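Local coordinates for protein phosphoribosylformylglycinamidine synthase 2 (PDB 3VIU) that belongs to the PurM-like AIR synthase-related family, with its pair of domains present twice, and holds adenosine-5'-diphosphate and magnesium at separate sites, at residues Val72-Ser86 with Lys479-Ser491. Residues are numbered along the deposited sequence; the frame is centred on the assembly and turned at random.
Sequences VRVGEGWAVAFKIES and KPLAYTDGLNLGS. With ADP (adenosine-5'-diphosphate), chain B; PO4 (phosphate ion), chain C.
Strand 78-86 runs nearly parallel to strand 479-488, their axes 10° apart, and CA of Lys-83 lies 5.7 Å from CA of Thr-484. The hairpin partner, strand 72-75, which enters strand 78-86 through a type I' turn with a classic beta bulge (Val-74 and Gly-75 facing Trp-78), runs roughly antiparallel to strand 479-488. The strands come from the two PurM-like N-terminal domains and meet closely where their sheets join, consistent with the barrel-like core in which such domains pair; side chains do most of the joining. At the hairpin end Leu-481 carries the contact: its CD1 lies 3.5 Å from the backbone O of Arg-73 and also touches CG2 of Val-72 and CG1 of Val-74, while CG1 of Val-72 rests on CB of Ala-482 at 3.7 Å. Further along, the Phe-82 ring lies obliquely against the backbone from Ala-482 to Thr-484, its CE2 3.9 Å from CB of Thr-484. A chi1 of -175° swings OG1 of Thr-484 opposite its own N and up to Ile-84, whose N gives it a weak, bent hydrogen bond (122°); Ser-521 is the stronger partner of that hydroxyl. The side chains of Lys-83 and Asp-485 leave their strands away from the partner strand and both end at the same adenosine-5'-diphosphate: NZ of the extended lysine hydrogen-bonds O2B and O3A, and OD1 of Asp-485 accepts a hydrogen bond from N6 of the adenine. Ser-86 binds a phosphate ion through OG. CG2 of Ile-84 packs against Gly-486, 3.4 Å from its backbone N.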
loop_
_atom_site.group_PDB
_atom_site.type_symbol
_atom_site.label_atom_id
_atom_site.label_comp_id
_atom_site.label_asym_id
_atom_site.label_seq_id
_atom_site.Cartn_x
_atom_site.Cartn_y
_atom_site.Cartn_z
ATOM N N VAL A 72 1.765 -12.216 -8.765
ATOM C CA VAL A 72 1.534 -13.529 -8.186
ATOM C C VAL A 72 0.484 -14.254 -9.011
ATOM O O VAL A 72 -0.338 -13.628 -9.684
ATOM C CB VAL A 72 1.038 -13.436 -6.726
ATOM C CG1 VAL A 72 2.062 -12.702 -5.879
ATOM C CG2 VAL A 72 -0.320 -12.743 -6.673
ATOM N N ARG A 73 0.525 -15.579 -8.957
ATOM C CA ARG A 73 -0.419 -16.419 -9.682
ATOM C C ARG A 73 -1.696 -16.540 -8.854
ATOM O O ARG A 73 -1.626 -16.728 -7.639
ATOM C CB ARG A 73 0.200 -17.804 -9.894
ATOM C CG ARG A 73 -0.673 -18.780 -10.640
ATOM C CD ARG A 73 0.153 -19.502 -11.674
ATOM N NE ARG A 73 1.149 -20.383 -11.083
ATOM C CZ ARG A 73 2.187 -20.875 -11.750
ATOM N NH1 ARG A 73 2.362 -20.559 -13.025
ATOM N NH2 ARG A 73 3.039 -21.695 -11.149
ATOM N N VAL A 74 -2.857 -16.426 -9.497
ATOM C CA VAL A 74 -4.116 -16.537 -8.770
ATOM C C VAL A 74 -4.961 -17.706 -9.267
ATOM O O VAL A 74 -6.016 -18.004 -8.701
ATOM C CB VAL A 74 -4.943 -15.229 -8.841
ATOM C CG1 VAL A 74 -4.102 -14.054 -8.344
ATOM C CG2 VAL A 74 -5.422 -14.981 -10.253
ATOM N N GLY A 75 -4.504 -18.368 -10.327
ATOM C CA GLY A 75 -5.235 -19.519 -10.832
ATOM C C GLY A 75 -5.999 -19.391 -12.136
ATOM O O GLY A 75 -6.211 -18.292 -12.655
ATOM N N GLU A 76 -6.418 -20.542 -12.657
ATOM C CA GLU A 76 -7.158 -20.624 -13.903
ATOM C C GLU A 76 -6.529 -19.762 -14.999
ATOM O O GLU A 76 -7.215 -19.218 -15.867
ATOM C CB GLU A 76 -8.624 -20.246 -13.666
ATOM C CG GLU A 76 -9.307 -21.183 -12.665
ATOM C CD GLU A 76 -10.817 -20.985 -12.551
ATOM O OE1 GLU A 76 -11.413 -21.566 -11.614
ATOM O OE2 GLU A 76 -11.411 -20.265 -13.392
ATOM N N GLY A 77 -5.206 -19.648 -14.951
ATOM C CA GLY A 77 -4.499 -18.878 -15.955
ATOM C C GLY A 77 -4.342 -17.400 -15.663
ATOM O O GLY A 77 -3.674 -16.699 -16.424
ATOM N N TRP A 78 -4.946 -16.913 -14.582
ATOM C CA TRP A 78 -4.828 -15.497 -14.250
ATOM C C TRP A 78 -3.722 -15.183 -13.256
ATOM O O TRP A 78 -3.337 -16.018 -12.440
ATOM C CB TRP A 78 -6.131 -14.955 -13.686
ATOM C CG TRP A 78 -7.281 -15.097 -14.586
ATOM C CD1 TRP A 78 -8.160 -16.132 -14.627
ATOM C CD2 TRP A 78 -7.719 -14.153 -15.564
ATOM N NE1 TRP A 78 -9.129 -15.890 -15.567
ATOM C CE2 TRP A 78 -8.881 -14.680 -16.159
ATOM C CE3 TRP A 78 -7.242 -12.911 -15.996
ATOM C CZ2 TRP A 78 -9.579 -14.008 -17.164
ATOM C CZ3 TRP A 78 -7.936 -12.241 -16.998
ATOM C CH2 TRP A 78 -9.094 -12.793 -17.569
ATOM N N ALA A 79 -3.220 -13.956 -13.336
ATOM C CA ALA A 79 -2.167 -13.475 -12.446
ATOM C C ALA A 79 -2.578 -12.087 -11.969
ATOM O O ALA A 79 -3.456 -11.449 -12.562
ATOM C CB ALA A 79 -0.836 -13.401 -13.191
ATOM N N VAL A 80 -1.955 -11.622 -10.893
ATOM C CA VAL A 80 -2.261 -10.308 -10.358
ATOM C C VAL A 80 -0.986 -9.538 -10.037
ATOM O O VAL A 80 -0.100 -10.034 -9.338
ATOM C CB VAL A 80 -3.134 -10.405 -9.083
ATOM C CG1 VAL A 80 -3.194 -9.063 -8.375
ATOM C CG2 VAL A 80 -4.534 -10.840 -9.456
ATOM N N ALA A 81 -0.897 -8.328 -10.573
ATOM C CA ALA A 81 0.248 -7.481 -10.323
ATOM C C ALA A 81 -0.199 -6.432 -9.322
ATOM O O ALA A 81 -1.345 -5.986 -9.353
ATOM C CB ALA A 81 0.700 -6.810 -11.611
ATOM N N PHE A 82 0.688 -6.054 -8.413
ATOM C CA PHE A 82 0.348 -5.022 -7.455
ATOM C C PHE A 82 1.590 -4.418 -6.838
ATOM O O PHE A 82 2.680 -4.980 -6.912
ATOM C CB PHE A 82 -0.601 -5.553 -6.370
ATOM C CG PHE A 82 -0.015 -6.635 -5.504
ATOM C CD1 PHE A 82 0.197 -7.915 -6.004
ATOM C CD2 PHE A 82 0.288 -6.384 -4.172
ATOM C CE1 PHE A 82 0.699 -8.928 -5.184
ATOM C CE2 PHE A 82 0.788 -7.392 -3.345
ATOM C CZ PHE A 82 0.993 -8.663 -3.853
ATOM N N LYS A 83 1.409 -3.252 -6.235
ATOM C CA LYS A 83 2.505 -2.538 -5.612
ATOM C C LYS A 83 1.955 -1.303 -4.915
ATOM O O LYS A 83 0.847 -0.847 -5.213
ATOM C CB LYS A 83 3.511 -2.116 -6.679
ATOM C CG LYS A 83 4.704 -1.361 -6.147
ATOM C CD LYS A 83 5.435 -0.690 -7.289
ATOM C CE LYS A 83 6.477 0.275 -6.785
ATOM N NZ LYS A 83 7.002 1.079 -7.914
ATOM N N ILE A 84 2.734 -0.770 -3.983
ATOM C CA ILE A 84 2.336 0.423 -3.257
ATOM C C ILE A 84 3.469 1.437 -3.386
ATOM O O ILE A 84 4.647 1.077 -3.341
ATOM C CB ILE A 84 2.030 0.092 -1.770
ATOM C CG1 ILE A 84 1.396 1.298 -1.081
ATOM C CG2 ILE A 84 3.297 -0.331 -1.051
ATOM C CD1 ILE A 84 0.941 1.004 0.332
ATOM N N GLU A 85 3.102 2.698 -3.584
ATOM C CA GLU A 85 4.053 3.798 -3.757
ATOM C C GLU A 85 3.683 4.884 -2.767
ATOM O O GLU A 85 2.663 4.799 -2.103
ATOM C CB GLU A 85 3.923 4.406 -5.165
ATOM C CG GLU A 85 4.948 4.016 -6.227
ATOM C CD GLU A 85 4.745 4.821 -7.524
ATOM O OE1 GLU A 85 5.502 4.623 -8.503
ATOM O OE2 GLU A 85 3.817 5.665 -7.561
ATOM N N SER A 86 4.504 5.923 -2.701
ATOM C CA SER A 86 4.231 7.053 -1.824
ATOM C C SER A 86 4.432 8.374 -2.589
ATOM O O SER A 86 5.196 8.435 -3.558
ATOM C CB SER A 86 5.156 7.019 -0.606
ATOM O OG SER A 86 6.448 7.506 -0.926
ATOM N N LYS A 479 -6.654 -16.906 0.754
ATOM C CA LYS A 479 -5.321 -17.228 1.241
ATOM C C LYS A 479 -4.264 -16.223 0.793
ATOM O O LYS A 479 -4.075 -15.994 -0.407
ATOM C CB LYS A 479 -4.885 -18.622 0.788
ATOM C CG LYS A 479 -3.469 -18.973 1.250
ATOM C CD LYS A 479 -3.117 -20.413 0.944
ATOM C CE LYS A 479 -1.693 -20.739 1.370
ATOM N NZ LYS A 479 -1.330 -22.152 1.021
ATOM N N PRO A 480 -3.546 -15.628 1.760
ATOM C CA PRO A 480 -2.489 -14.641 1.518
ATOM C C PRO A 480 -1.461 -15.191 0.539
ATOM O O PRO A 480 -0.857 -16.228 0.793
ATOM C CB PRO A 480 -1.887 -14.439 2.909
ATOM C CG PRO A 480 -3.016 -14.744 3.824
ATOM C CD PRO A 480 -3.630 -15.953 3.195
ATOM N N LEU A 481 -1.259 -14.504 -0.576
ATOM C CA LEU A 481 -0.294 -14.973 -1.565
ATOM C C LEU A 481 1.047 -14.259 -1.453
ATOM O O LEU A 481 2.089 -14.863 -1.654
ATOM C CB LEU A 481 -0.855 -14.794 -2.978
ATOM C CG LEU A 481 -2.134 -15.579 -3.260
ATOM C CD1 LEU A 481 -2.637 -15.229 -4.644
ATOM C CD2 LEU A 481 -1.863 -17.071 -3.142
ATOM N N ALA A 482 1.011 -12.971 -1.130
ATOM C CA ALA A 482 2.228 -12.180 -0.987
ATOM C C ALA A 482 1.853 -10.791 -0.518
ATOM O O ALA A 482 0.675 -10.461 -0.431
ATOM C CB ALA A 482 2.965 -12.087 -2.318
ATOM N N TYR A 483 2.849 -9.974 -0.212
ATOM C CA TYR A 483 2.548 -8.625 0.216
ATOM C C TYR A 483 3.439 -7.598 -0.455
ATOM O O TYR A 483 4.381 -7.939 -1.158
ATOM C CB TYR A 483 2.666 -8.494 1.734
ATOM C CG TYR A 483 4.075 -8.474 2.260
ATOM C CD1 TYR A 483 4.756 -9.659 2.546
ATOM C CD2 TYR A 483 4.729 -7.263 2.484
ATOM C CE1 TYR A 483 6.051 -9.636 3.044
ATOM C CE2 TYR A 483 6.021 -7.227 2.980
ATOM C CZ TYR A 483 6.679 -8.415 3.256
ATOM O OH TYR A 483 7.969 -8.367 3.712
ATOM N N THR A 484 3.104 -6.335 -0.233
ATOM C CA THR A 484 3.838 -5.198 -0.765
ATOM C C THR A 484 3.954 -4.276 0.454
ATOM O O THR A 484 2.993 -4.132 1.218
ATOM C CB THR A 484 3.028 -4.509 -1.893
ATOM O OG1 THR A 484 3.806 -3.458 -2.480
ATOM C CG2 THR A 484 1.725 -3.935 -1.341
ATOM N N ASP A 485 5.124 -3.679 0.662
ATOM C CA ASP A 485 5.302 -2.806 1.812
ATOM C C ASP A 485 5.760 -1.409 1.443
ATOM O O ASP A 485 6.795 -1.228 0.794
ATOM C CB ASP A 485 6.307 -3.406 2.794
ATOM C CG ASP A 485 7.692 -3.530 2.199
ATOM O OD1 ASP A 485 8.659 -3.010 2.799
ATOM O OD2 ASP A 485 7.816 -4.153 1.125
ATOM N N GLY A 486 4.970 -0.421 1.850
ATOM C CA GLY A 486 5.321 0.955 1.595
ATOM C C GLY A 486 5.918 1.486 2.881
ATOM O O GLY A 486 5.194 1.796 3.821
ATOM N N LEU A 487 7.242 1.570 2.943
ATOM C CA LEU A 487 7.897 2.077 4.141
ATOM C C LEU A 487 7.964 3.602 4.116
ATOM O O LEU A 487 8.292 4.201 3.091
ATOM C CB LEU A 487 9.312 1.502 4.255
ATOM C CG LEU A 487 9.448 -0.027 4.200
ATOM C CD1 LEU A 487 10.898 -0.404 4.460
ATOM C CD2 LEU A 487 8.527 -0.693 5.224
ATOM N N ASN A 488 7.643 4.219 5.249
ATOM C CA ASN A 488 7.682 5.674 5.410
ATOM C C ASN A 488 8.298 5.938 6.778
ATOM O O ASN A 488 7.756 5.519 7.798
ATOM C CB ASN A 488 6.274 6.251 5.367
ATOM C CG ASN A 488 5.523 5.856 4.112
ATOM O OD1 ASN A 488 5.603 6.526 3.089
ATOM N ND2 ASN A 488 4.801 4.748 4.185
ATOM N N LEU A 489 9.437 6.618 6.795
ATOM C CA LEU A 489 10.133 6.921 8.035
ATOM C C LEU A 489 10.826 8.275 7.992
ATOM O O LEU A 489 10.786 8.988 6.981
ATOM C CB LEU A 489 11.172 5.841 8.337
ATOM C CG LEU A 489 10.610 4.457 8.680
ATOM C CD1 LEU A 489 10.831 3.531 7.494
ATOM C CD2 LEU A 489 11.281 3.902 9.930
ATOM N N GLY A 490 11.453 8.626 9.109
ATOM C CA GLY A 490 12.164 9.880 9.190
ATOM C C GLY A 490 13.521 9.669 8.564
ATOM O O GLY A 490 13.757 8.669 7.878
ATOM N N SER A 491 14.420 10.612 8.802
ATOM C CA SER A 491 15.763 10.533 8.260
ATOM C C SER A 491 16.519 9.339 8.833
ATOM O O SER A 491 16.409 9.032 10.026
ATOM C CB SER A 491 16.524 11.813 8.586
ATOM O OG SER A 491 17.885 11.672 8.238
HETATM P PB ADP B . 9.110 3.368 -9.416
HETATM O O1B ADP B . 10.030 4.531 -9.272
HETATM O O2B ADP B . 7.779 3.634 -8.549
HETATM O O3B ADP B . 8.725 3.186 -11.047
HETATM P PA ADP B . 11.001 2.281 -7.777
HETATM O O1A ADP B . 12.297 2.516 -8.471
HETATM O O2A ADP B . 10.642 3.586 -6.885
HETATM O O3A ADP B . 9.827 1.992 -8.888
HETATM O "O5'" ADP B . 11.075 1.002 -6.762
HETATM C "C5'" ADP B . 12.346 0.340 -6.912
HETATM C "C4'" ADP B . 12.222 -1.210 -6.980
HETATM O "O4'" ADP B . 12.548 -1.818 -5.688
HETATM C "C3'" ADP B . 10.804 -1.725 -7.335
HETATM O "O3'" ADP B . 10.909 -2.940 -8.088
HETATM C "C2'" ADP B . 10.153 -1.931 -5.967
HETATM O "O2'" ADP B . 9.083 -2.879 -6.012
HETATM C "C1'" ADP B . 11.326 -2.378 -5.091
HETATM N N9 ADP B . 11.168 -1.926 -3.702
HETATM C C8 ADP B . 11.375 -0.659 -3.232
HETATM N N7 ADP B . 11.148 -0.604 -1.952
HETATM C C5 ADP B . 10.781 -1.826 -1.512
HETATM C C6 ADP B . 10.418 -2.373 -0.253
HETATM N N6 ADP B . 10.393 -1.577 0.878
HETATM N N1 ADP B . 10.099 -3.684 -0.182
HETATM C C2 ADP B . 10.117 -4.474 -1.268
HETATM N N3 ADP B . 10.453 -3.998 -2.468
HETATM C C4 ADP B . 10.787 -2.699 -2.634
HETATM P P PO4 C . 8.088 10.762 -1.220
HETATM O O1 PO4 C . 6.820 10.043 -0.964
HETATM O O2 PO4 C . 7.977 12.152 -0.721
HETATM O O3 PO4 C . 9.196 10.075 -0.518
HETATM O O4 PO4 C . 8.362 10.779 -2.680
#